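Local atomic coordinates of sensory box/GGDEF family protein (Vibrio cholerae serotype O1, PDB entry 6EIB), a protein that catalyses, through the GGDEF-type cyclase domain seen here, the Mg(2+)-dependent conversion of two GTP molecules into cyclic di-GMP, and is involved in biofilm formation. Residues H116-A121 with G151-C156; G122-H127 with C156-S161; S66-H71 with I84-T89. All coordinates share one frame; numbering follows the deposited sequence.

Interaction 1. Residues H116-A121 with G151-C156; sequences HIYLCA and GRNRCC. With EDO (1,2-ethanediol), chain I; EDO (1,2-ethanediol), chain K.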
loop_
_atom_site.group_PDB
_atom_site.type_symbol
_atom_site.label_atom_id
_atom_site.label_comp_id
_atom_site.label_asym_id
_atom_site.label_seq_id
_atom_site.Cartn_x
_atom_site.Cartn_y
_atom_site.Cartn_z
ATOM N N HIS A 116 -17.074 8.426 5.474
ATOM C CA HIS A 116 -15.623 8.541 5.378
ATOM C C HIS A 116 -14.959 7.225 5.770
ATOM O O HIS A 116 -15.381 6.542 6.712
ATOM C CB HIS A 116 -15.092 9.707 6.221
ATOM C CG HIS A 116 -15.379 11.048 5.611
ATOM N ND1 HIS A 116 -14.528 11.655 4.709
ATOM C CD2 HIS A 116 -16.437 11.874 5.749
ATOM C CE1 HIS A 116 -15.047 12.808 4.327
ATOM N NE2 HIS A 116 -16.207 12.972 4.939
ATOM N N ILE A 117 -13.996 6.819 4.954
ATOM C CA ILE A 117 -13.286 5.561 5.143
ATOM C C ILE A 117 -11.794 5.867 5.277
ATOM O O ILE A 117 -11.291 6.796 4.634
ATOM C CB ILE A 117 -13.554 4.592 3.964
ATOM C CG1 ILE A 117 -15.051 4.504 3.696
ATOM C CG2 ILE A 117 -12.999 3.174 4.226
ATOM C CD1 ILE A 117 -15.404 3.627 2.491
ATOM N N TYR A 118 -11.085 5.066 6.071
ATOM C CA TYR A 118 -9.698 5.349 6.425
ATOM C C TYR A 118 -8.807 4.127 6.136
ATOM O O TYR A 118 -9.303 3.007 5.969
ATOM C CB TYR A 118 -9.606 5.756 7.924
ATOM C CG TYR A 118 -10.524 6.905 8.299
ATOM C CD1 TYR A 118 -10.090 8.220 8.173
ATOM C CD2 TYR A 118 -11.836 6.686 8.734
ATOM C CE1 TYR A 118 -10.927 9.293 8.490
ATOM C CE2 TYR A 118 -12.701 7.788 9.033
ATOM C CZ TYR A 118 -12.218 9.065 8.910
ATOM O OH TYR A 118 -12.999 10.174 9.194
ATOM N N LEU A 119 -7.497 4.338 6.102
ATOM C CA LEU A 119 -6.575 3.236 5.876
ATOM C C LEU A 119 -5.371 3.428 6.774
ATOM O O LEU A 119 -5.191 4.513 7.321
ATOM C CB LEU A 119 -6.178 3.168 4.376
ATOM C CG LEU A 119 -5.426 4.330 3.709
ATOM C CD1 LEU A 119 -3.919 4.277 3.991
ATOM C CD2 LEU A 119 -5.688 4.310 2.201
ATOM N N CYS A 120 -4.563 2.384 6.961
ATOM C CA CYS A 120 -3.274 2.540 7.636
ATOM C C CYS A 120 -2.232 2.082 6.649
ATOM O O CYS A 120 -2.561 1.339 5.737
ATOM C CB CYS A 120 -3.165 1.704 8.913
ATOM S SG CYS A 120 -4.218 2.363 10.252
ATOM N N ALA A 121 -0.985 2.485 6.857
ATOM C CA ALA A 121 0.065 2.099 5.925
ATOM C C ALA A 121 1.334 1.858 6.690
ATOM O O ALA A 121 1.600 2.527 7.704
ATOM C CB ALA A 121 0.286 3.212 4.828
ATOM N N GLY A 151 -4.682 3.176 16.302
ATOM C CA GLY A 151 -6.008 3.379 15.758
ATOM C C GLY A 151 -6.096 3.300 14.245
ATOM O O GLY A 151 -5.171 2.827 13.559
ATOM N N ARG A 152 -7.171 3.861 13.714
ATOM C CA ARG A 152 -7.373 3.822 12.281
ATOM C C ARG A 152 -6.666 5.056 11.769
ATOM O O ARG A 152 -6.232 5.874 12.571
ATOM C CB ARG A 152 -8.863 3.832 11.918
ATOM C CG ARG A 152 -9.581 5.099 12.374
ATOM C CD ARG A 152 -11.070 5.126 12.064
ATOM N NE ARG A 152 -11.590 6.460 12.393
ATOM C CZ ARG A 152 -12.874 6.807 12.368
ATOM N NH1 ARG A 152 -13.806 5.924 12.017
ATOM N NH2 ARG A 152 -13.220 8.049 12.699
ATOM N N ASN A 153 -6.487 5.160 10.459
ATOM C CA ASN A 153 -5.943 6.394 9.867
ATOM C C ASN A 153 -4.544 6.757 10.411
ATOM O O ASN A 153 -4.363 7.841 10.992
ATOM C CB ASN A 153 -6.913 7.557 10.076
ATOM C CG ASN A 153 -6.573 8.748 9.194
ATOM O OD1 ASN A 153 -6.036 8.567 8.078
ATOM N ND2 ASN A 153 -6.949 9.962 9.638
ATOM N N ARG A 154 -3.574 5.831 10.233
ATOM C CA ARG A 154 -2.198 5.968 10.745
ATOM C C ARG A 154 -1.156 5.417 9.757
ATOM O O ARG A 154 -1.393 4.428 9.084
ATOM C CB ARG A 154 -2.018 5.229 12.076
ATOM C CG ARG A 154 -2.912 5.746 13.254
ATOM C CD ARG A 154 -2.459 7.138 13.697
ATOM N NE ARG A 154 -3.063 7.568 14.957
ATOM C CZ ARG A 154 -4.232 8.195 15.042
ATOM N NH1 ARG A 154 -4.927 8.466 13.938
ATOM N NH2 ARG A 154 -4.705 8.558 16.224
ATOM N N CYS A 155 0.011 6.047 9.737
ATOM C CA CYS A 155 1.113 5.620 8.888
ATOM C C CYS A 155 2.377 5.467 9.705
ATOM O O CYS A 155 2.649 6.279 10.589
ATOM C CB CYS A 155 1.356 6.617 7.758
ATOM S SG CYS A 155 0.212 6.439 6.417
ATOM N N CYS A 156 3.157 4.425 9.412
ATOM C CA CYS A 156 4.414 4.203 10.123
ATOM C C CYS A 156 5.527 3.766 9.177
ATOM O O CYS A 156 5.312 2.982 8.262
ATOM C CB CYS A 156 4.254 3.144 11.222
ATOM S SG CYS A 156 3.630 3.792 12.785
HETATM C C1 EDO I . -8.820 10.236 12.477
HETATM O O1 EDO I . -8.824 9.891 11.093
HETATM C C2 EDO I . -10.130 9.734 13.043
HETATM O O2 EDO I . -10.099 8.301 13.054
HETATM C C1 EDO K . -16.721 4.048 10.040
HETATM O O1 EDO K . -15.654 4.779 10.669
HETATM C C2 EDO K . -16.160 3.239 8.874
HETATM O O2 EDO K . -15.407 4.073 7.969
HETATM O O HOH W 1 -7.007 7.412 6.002
#
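With CG anti to the carbonyl carbon (chi1 -54°), Y118 turns its ring toward 151-156, where R152 meets it: R152 CG takes the crowded position between backbone N and carbonyl carbon (chi1 62°), its chain extended to NE. The two groups cross obliquely, planes 28° apart, with Y118 CE2 over the centre of the guanidinium, 3.5 Å from R152 CZ. N153, its CG anti to the backbone N, brings its amide against the same ring, Y118 CD1 to N153 CG measuring 3.7 Å. R152 NE donates to O2 of one ethanediol (probably from crystallisation liquor) at 2.5 Å, N153 ND2 to its O1 at 2.4 Å, both very short. A water accepts from L119 N and donates to N153 OD1, which R102 also binds. Beyond residues 151-153 the strands of the GGDEF domain's beta-alpha-beta unit run parallel, joined by hydrogen bonds from A121 N to R154 O and from C156 N to A121 O, each 3.0 Å. C120 SG lies 3.5 Å from G151 O. L119 and C120 lie near I38 and D37, probable Mg(2+) ligands. Parallel pairing thus gives way to an entry loop held by Y118 ring contacts, a bridging water and the D39 bond to N153 N.

Interaction 2. Residues G122-H127 with C156-S161; sequences GVSSLH and CIYRQS. With SO4 (sulfate ion), chain G; SO4 (sulfate ion), chain E.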
loop_
_atom_site.group_PDB
_atom_site.type_symbol
_atom_site.label_atom_id
_atom_site.label_comp_id
_atom_site.label_asym_id
_atom_site.label_seq_id
_atom_site.Cartn_x
_atom_site.Cartn_y
_atom_site.Cartn_z
ATOM N N GLY A 122 2.112 0.881 6.231
ATOM C CA GLY A 122 3.430 0.680 6.798
ATOM C C GLY A 122 4.406 0.786 5.626
ATOM O O GLY A 122 4.087 0.342 4.513
ATOM N N VAL A 123 5.587 1.330 5.875
ATOM C CA VAL A 123 6.575 1.568 4.803
ATOM C C VAL A 123 7.971 1.026 5.111
ATOM O O VAL A 123 8.498 1.197 6.212
ATOM C CB VAL A 123 6.730 3.066 4.537
ATOM C CG1 VAL A 123 7.609 3.294 3.315
ATOM C CG2 VAL A 123 5.360 3.725 4.385
ATOM N N SER A 124 8.606 0.382 4.138
ATOM C CA SER A 124 9.989 0.046 4.339
ATOM C C SER A 124 10.646 0.066 2.988
ATOM O O SER A 124 10.033 0.459 1.985
ATOM C CB SER A 124 10.153 -1.342 5.000
ATOM O OG SER A 124 11.492 -1.525 5.489
ATOM N N SER A 125 11.888 -0.389 2.958
ATOM C CA SER A 125 12.606 -0.462 1.701
ATOM C C SER A 125 13.713 -1.511 1.751
ATOM O O SER A 125 14.065 -2.007 2.821
ATOM C CB SER A 125 13.183 0.899 1.347
ATOM O OG SER A 125 14.204 1.247 2.253
ATOM N N LEU A 126 14.305 -1.806 0.592
ATOM C CA LEU A 126 15.387 -2.794 0.521
ATOM C C LEU A 126 16.525 -2.401 1.467
ATOM O O LEU A 126 16.935 -1.237 1.487
ATOM C CB LEU A 126 15.922 -2.885 -0.916
ATOM C CG LEU A 126 17.157 -3.741 -1.231
ATOM C CD1 LEU A 126 16.837 -5.184 -1.114
ATOM C CD2 LEU A 126 17.727 -3.393 -2.615
ATOM N N HIS A 127 16.991 -3.355 2.286
ATOM C CA HIS A 127 18.177 -3.169 3.137
ATOM C C HIS A 127 19.316 -4.084 2.616
ATOM O O HIS A 127 19.059 -5.083 1.937
ATOM C CB HIS A 127 17.893 -3.489 4.619
ATOM C CG HIS A 127 16.951 -2.535 5.293
ATOM N ND1 HIS A 127 16.664 -2.612 6.641
ATOM C CD2 HIS A 127 16.218 -1.501 4.811
ATOM C CE1 HIS A 127 15.821 -1.647 6.965
ATOM N NE2 HIS A 127 15.524 -0.965 5.874
ATOM N N CYS A 156 3.157 4.425 9.412
ATOM C CA CYS A 156 4.414 4.203 10.123
ATOM C C CYS A 156 5.527 3.766 9.177
ATOM O O CYS A 156 5.312 2.982 8.262
ATOM C CB CYS A 156 4.254 3.144 11.222
ATOM S SG CYS A 156 3.630 3.792 12.785
ATOM N N ILE A 157 6.729 4.268 9.415
ATOM C CA ILE A 157 7.887 3.748 8.692
ATOM C C ILE A 157 8.586 2.709 9.583
ATOM O O ILE A 157 8.681 2.888 10.799
ATOM C CB ILE A 157 8.836 4.866 8.304
ATOM C CG1 ILE A 157 9.958 4.356 7.404
ATOM C CG2 ILE A 157 9.418 5.507 9.520
ATOM C CD1 ILE A 157 10.703 5.523 6.801
ATOM N N TYR A 158 9.019 1.594 9.016
ATOM C CA TYR A 158 9.725 0.620 9.859
ATOM C C TYR A 158 11.075 1.111 10.340
ATOM O O TYR A 158 11.890 1.563 9.545
ATOM C CB TYR A 158 9.917 -0.702 9.126
ATOM C CG TYR A 158 10.672 -1.719 9.950
ATOM C CD1 TYR A 158 12.074 -1.764 9.919
ATOM C CD2 TYR A 158 10.007 -2.619 10.757
ATOM C CE1 TYR A 158 12.783 -2.677 10.665
ATOM C CE2 TYR A 158 10.711 -3.548 11.513
ATOM C CZ TYR A 158 12.098 -3.566 11.460
ATOM O OH TYR A 158 12.813 -4.482 12.202
ATOM N N ARG A 159 11.317 0.957 11.635
ATOM C CA ARG A 159 12.626 1.156 12.245
ATOM C C ARG A 159 12.939 -0.031 13.158
ATOM O O ARG A 159 12.042 -0.623 13.762
ATOM C CB ARG A 159 12.710 2.471 13.024
ATOM C CG ARG A 159 12.634 3.710 12.162
ATOM C CD ARG A 159 13.699 3.651 11.072
ATOM N NE ARG A 159 13.637 4.802 10.174
ATOM C CZ ARG A 159 14.259 4.882 8.999
ATOM N NH1 ARG A 159 15.002 3.869 8.555
ATOM N NH2 ARG A 159 14.129 5.982 8.262
ATOM N N GLN A 160 14.222 -0.340 13.275
ATOM C CA GLN A 160 14.695 -1.436 14.107
ATOM C C GLN A 160 14.907 -0.919 15.520
ATOM O O GLN A 160 15.107 -1.692 16.454
ATOM C CB GLN A 160 16.009 -1.989 13.533
ATOM C CG GLN A 160 16.596 -3.215 14.221
ATOM C CD GLN A 160 15.804 -4.469 13.936
ATOM O OE1 GLN A 160 14.837 -4.768 14.635
ATOM N NE2 GLN A 160 16.198 -5.204 12.897
ATOM N N SER A 161 14.800 0.397 15.678
ATOM C CA SER A 161 14.901 1.033 16.987
ATOM C C SER A 161 13.750 0.636 17.924
ATOM O O SER A 161 12.816 -0.079 17.533
ATOM C CB SER A 161 14.942 2.551 16.828
ATOM O OG SER A 161 13.635 3.071 16.670
HETATM S S SO4 G . 12.730 -7.184 14.411
HETATM O O1 SO4 G . 11.665 -6.845 13.478
HETATM O O2 SO4 G . 12.757 -6.186 15.473
HETATM O O3 SO4 G . 12.458 -8.491 15.011
HETATM O O4 SO4 G . 13.999 -7.197 13.690
HETATM S S SO4 E . 16.734 3.960 1.100
HETATM O O1 SO4 E . 15.864 2.815 0.845
HETATM O O2 SO4 E . 15.958 5.185 0.982
HETATM O O3 SO4 E . 17.316 3.872 2.431
HETATM O O4 SO4 E . 17.796 4.009 0.070
HETATM O O HOH W 2 12.521 0.854 6.641
#
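Parallel pairing sets G122 beside C156 and V123 beside I157, and V123 is gripped through both its backbone polar atoms: V123 N donates to C156 O at 2.9 Å, and V123 O accepts from Y158 N, also at 2.9 Å but straighter (176° against 140° at the hydrogen). Both donors lie nearly along the C=O axes. G122 CA adds a CH...O contact of 3.3 Å to C156 O. V123 and I157 share one face of the sheet, where V91 of helix 91-107 touches both; I157 CG1, anti to the backbone N, rests 3.7 Å from V123 O. Where the pairing stops, S124 OG and Y158 CG both lie anti to the backbone N, and S124 OG lies 4.0 Å from Y158 CB. A water links S124 OG to Y158 O, donating to the latter, while R139 of helix 133-148 is hydrogen-bonded through NE to S124 OG. The far end of Y158 donates from OH to O1 of a sulfate at 2.9 Å, near the ring plane; this ion probably came from the crystallisation liquor. Parallel neighbours joined through helix 133-148 form a beta-alpha-beta crossover, here closing the edge of the GGDEF-domain sheet.

Interaction 3. Residues S66-H71 with I84-T89; sequences SVISDH and IVLENT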
loop_
_atom_site.group_PDB
_atom_site.type_symbol
_atom_site.label_atom_id
_atom_site.label_comp_id
_atom_site.label_asym_id
_atom_site.label_seq_id
_atom_site.Cartn_x
_atom_site.Cartn_y
_atom_site.Cartn_z
ATOM N N SER A 66 -3.076 8.467 -9.203
ATOM C CA SER A 66 -3.163 9.925 -9.136
ATOM C C SER A 66 -2.056 10.523 -8.279
ATOM O O SER A 66 -1.443 11.536 -8.644
ATOM C CB SER A 66 -4.526 10.334 -8.573
ATOM O OG SER A 66 -4.548 11.715 -8.254
ATOM N N VAL A 67 -1.835 9.901 -7.127
ATOM C CA VAL A 67 -0.847 10.373 -6.170
ATOM C C VAL A 67 0.585 9.998 -6.571
ATOM O O VAL A 67 1.502 10.789 -6.393
ATOM C CB VAL A 67 -1.153 9.830 -4.758
ATOM C CG1 VAL A 67 -0.001 10.111 -3.815
ATOM C CG2 VAL A 67 -2.469 10.418 -4.239
ATOM N N ILE A 68 0.780 8.783 -7.079
ATOM C CA ILE A 68 2.109 8.355 -7.488
ATOM C C ILE A 68 2.207 8.427 -9.007
ATOM O O ILE A 68 1.897 7.466 -9.716
ATOM C CB ILE A 68 2.418 6.923 -7.025
ATOM C CG1 ILE A 68 2.035 6.735 -5.548
ATOM C CG2 ILE A 68 3.859 6.572 -7.292
ATOM C CD1 ILE A 68 2.125 5.288 -5.097
ATOM N N SER A 69 2.684 9.552 -9.515
ATOM C CA SER A 69 2.731 9.720 -10.959
ATOM C C SER A 69 3.823 8.826 -11.554
ATOM O O SER A 69 3.643 8.261 -12.635
ATOM C CB SER A 69 2.947 11.192 -11.327
ATOM O OG SER A 69 4.125 11.694 -10.725
ATOM N N ASP A 70 4.962 8.717 -10.875
ATOM C CA ASP A 70 6.021 7.842 -11.373
ATOM C C ASP A 70 5.708 6.350 -11.288
ATOM O O ASP A 70 4.947 5.890 -10.412
ATOM C CB ASP A 70 7.344 8.109 -10.671
ATOM C CG ASP A 70 8.024 9.357 -11.180
ATOM O OD1 ASP A 70 7.879 9.660 -12.389
ATOM O OD2 ASP A 70 8.741 10.008 -10.388
ATOM N N HIS A 71 6.356 5.605 -12.186
ATOM C CA HIS A 71 6.206 4.156 -12.291
ATOM C C HIS A 71 6.237 3.489 -10.920
ATOM O O HIS A 71 6.956 3.920 -10.012
ATOM C CB HIS A 71 7.304 3.551 -13.186
ATOM C CG HIS A 71 7.101 2.092 -13.489
ATOM N ND1 HIS A 71 6.044 1.626 -14.245
ATOM C CD2 HIS A 71 7.809 0.996 -13.115
ATOM C CE1 HIS A 71 6.115 0.306 -14.330
ATOM N NE2 HIS A 71 7.177 -0.099 -13.655
ATOM N N ILE A 84 2.298 -1.479 -2.520
ATOM C CA ILE A 84 2.843 -0.659 -3.592
ATOM C C ILE A 84 4.352 -0.768 -3.560
ATOM O O ILE A 84 4.986 -0.551 -2.524
ATOM C CB ILE A 84 2.414 0.797 -3.457
ATOM C CG1 ILE A 84 0.893 0.878 -3.430
ATOM C CG2 ILE A 84 2.953 1.662 -4.636
ATOM C CD1 ILE A 84 0.395 2.232 -3.006
ATOM N N VAL A 85 4.921 -1.078 -4.719
ATOM C CA VAL A 85 6.359 -1.200 -4.831
ATOM C C VAL A 85 6.895 -0.097 -5.680
ATOM O O VAL A 85 6.423 0.083 -6.808
ATOM C CB VAL A 85 6.755 -2.569 -5.437
ATOM C CG1 VAL A 85 8.290 -2.634 -5.714
ATOM C CG2 VAL A 85 6.285 -3.703 -4.500
ATOM N N LEU A 86 7.863 0.657 -5.152
ATOM C CA LEU A 86 8.371 1.840 -5.877
ATOM C C LEU A 86 9.847 1.688 -6.249
ATOM O O LEU A 86 10.712 1.725 -5.381
ATOM C CB LEU A 86 8.187 3.118 -5.057
ATOM C CG LEU A 86 6.836 3.650 -4.558
ATOM C CD1 LEU A 86 7.063 4.765 -3.556
ATOM C CD2 LEU A 86 6.046 4.256 -5.689
ATOM N N GLU A 87 10.141 1.468 -7.523
ATOM C CA GLU A 87 11.552 1.369 -7.946
ATOM C C GLU A 87 12.304 2.691 -7.865
ATOM O O GLU A 87 11.729 3.767 -8.052
ATOM C CB GLU A 87 11.659 0.798 -9.356
ATOM C CG GLU A 87 11.231 -0.652 -9.464
ATOM C CD GLU A 87 11.673 -1.268 -10.798
ATOM O OE1 GLU A 87 10.823 -1.353 -11.708
ATOM O OE2 GLU A 87 12.860 -1.656 -10.947
ATOM N N ASN A 88 13.599 2.595 -7.593
ATOM C CA ASN A 88 14.461 3.766 -7.528
ATOM C C ASN A 88 13.833 4.875 -6.673
ATOM O O ASN A 88 13.797 6.051 -7.071
ATOM C CB ASN A 88 14.792 4.286 -8.945
ATOM C CG ASN A 88 16.064 5.079 -8.962
ATOM O OD1 ASN A 88 16.942 4.847 -8.128
ATOM N ND2 ASN A 88 16.205 5.993 -9.932
ATOM N N THR A 89 13.326 4.477 -5.505
ATOM C CA THR A 89 12.642 5.383 -4.599
ATOM C C THR A 89 13.116 5.160 -3.168
ATOM O O THR A 89 13.113 4.022 -2.653
ATOM C CB THR A 89 11.123 5.189 -4.679
ATOM O OG1 THR A 89 10.692 5.450 -6.024
ATOM C CG2 THR A 89 10.394 6.162 -3.733
HETATM O O HOH W 3 8.291 1.613 -9.687
#
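I68 meets strand 81-87 tip to tip, using two branches for two partners. Its CG1 lies anti to the carbonyl carbon (chi1 -47°) and its CG2 anti to the backbone N; an extended chi2 then carries CD1 out to I84. There I68 CD1 stands 3.7 Å from I84 CG2, with I84 CD1 slightly farther from the same methyl. The other branch goes to L86, two residues on: I68 CG2 comes within 3.6 Å of L86 CD2. L86 holds its CG anti to the carbonyl carbon. One isoleucine thereby spans two strand residues, with V85 between them pointing away. I68 is the first residue to leave helical backbone angles after helix 50-67, so the contact sits just where the helix gives way to the loop that leads into strand 73-76. That strand and strand 81-87 run antiparallel as neighbours in the sheet of the GGDEF domain, while L97 and A94 of helix 91-107 also touch L86, extending the apolar cluster between helices and sheet.

Farther along, the character becomes polar. H71 holds its CG anti to the backbone N (chi1 -172°), and its ring lies beside the E87 side chain, both pointing the same way. Ring and carboxylate planes are 61° apart, and E87 OE1 approaches the ring edge, 4.1 Å from H71 CD2. H71 NE2 and E87 OE1 are 4.3 Å apart, without contact; the carboxylate might nonetheless favour a protonated imidazole, though its stronger partner is R23, which forms a salt bridge with OE2. A water instead spans the backbones, accepting from E87 N at 2.9 Å and donating weakly to H71 O. Beyond it T89 OG1 donates to E87 O, 2.8 Å away, from above the carbonyl plane.

In the fold
From the N terminus, interaction 3 comes first: it closes a short loop, 12 residues between its segments, that carries strand 73-76 and the start of strand 81-87, tying the end of helix 50-67 to the sheet. Interactions 1 and 2 follow in series with it. Both use strands 119-125 and 154-157, enclose helix 133-148, and cross rather than nest, since their segments alternate along the chain; they share C156, and their centres are about 17 Å apart. Interaction 1 lies at the start of this strand pair, interaction 2 at its end. All three reach one five-stranded sheet, with interactions 1 and 3 on opposite sides of the chain's centre.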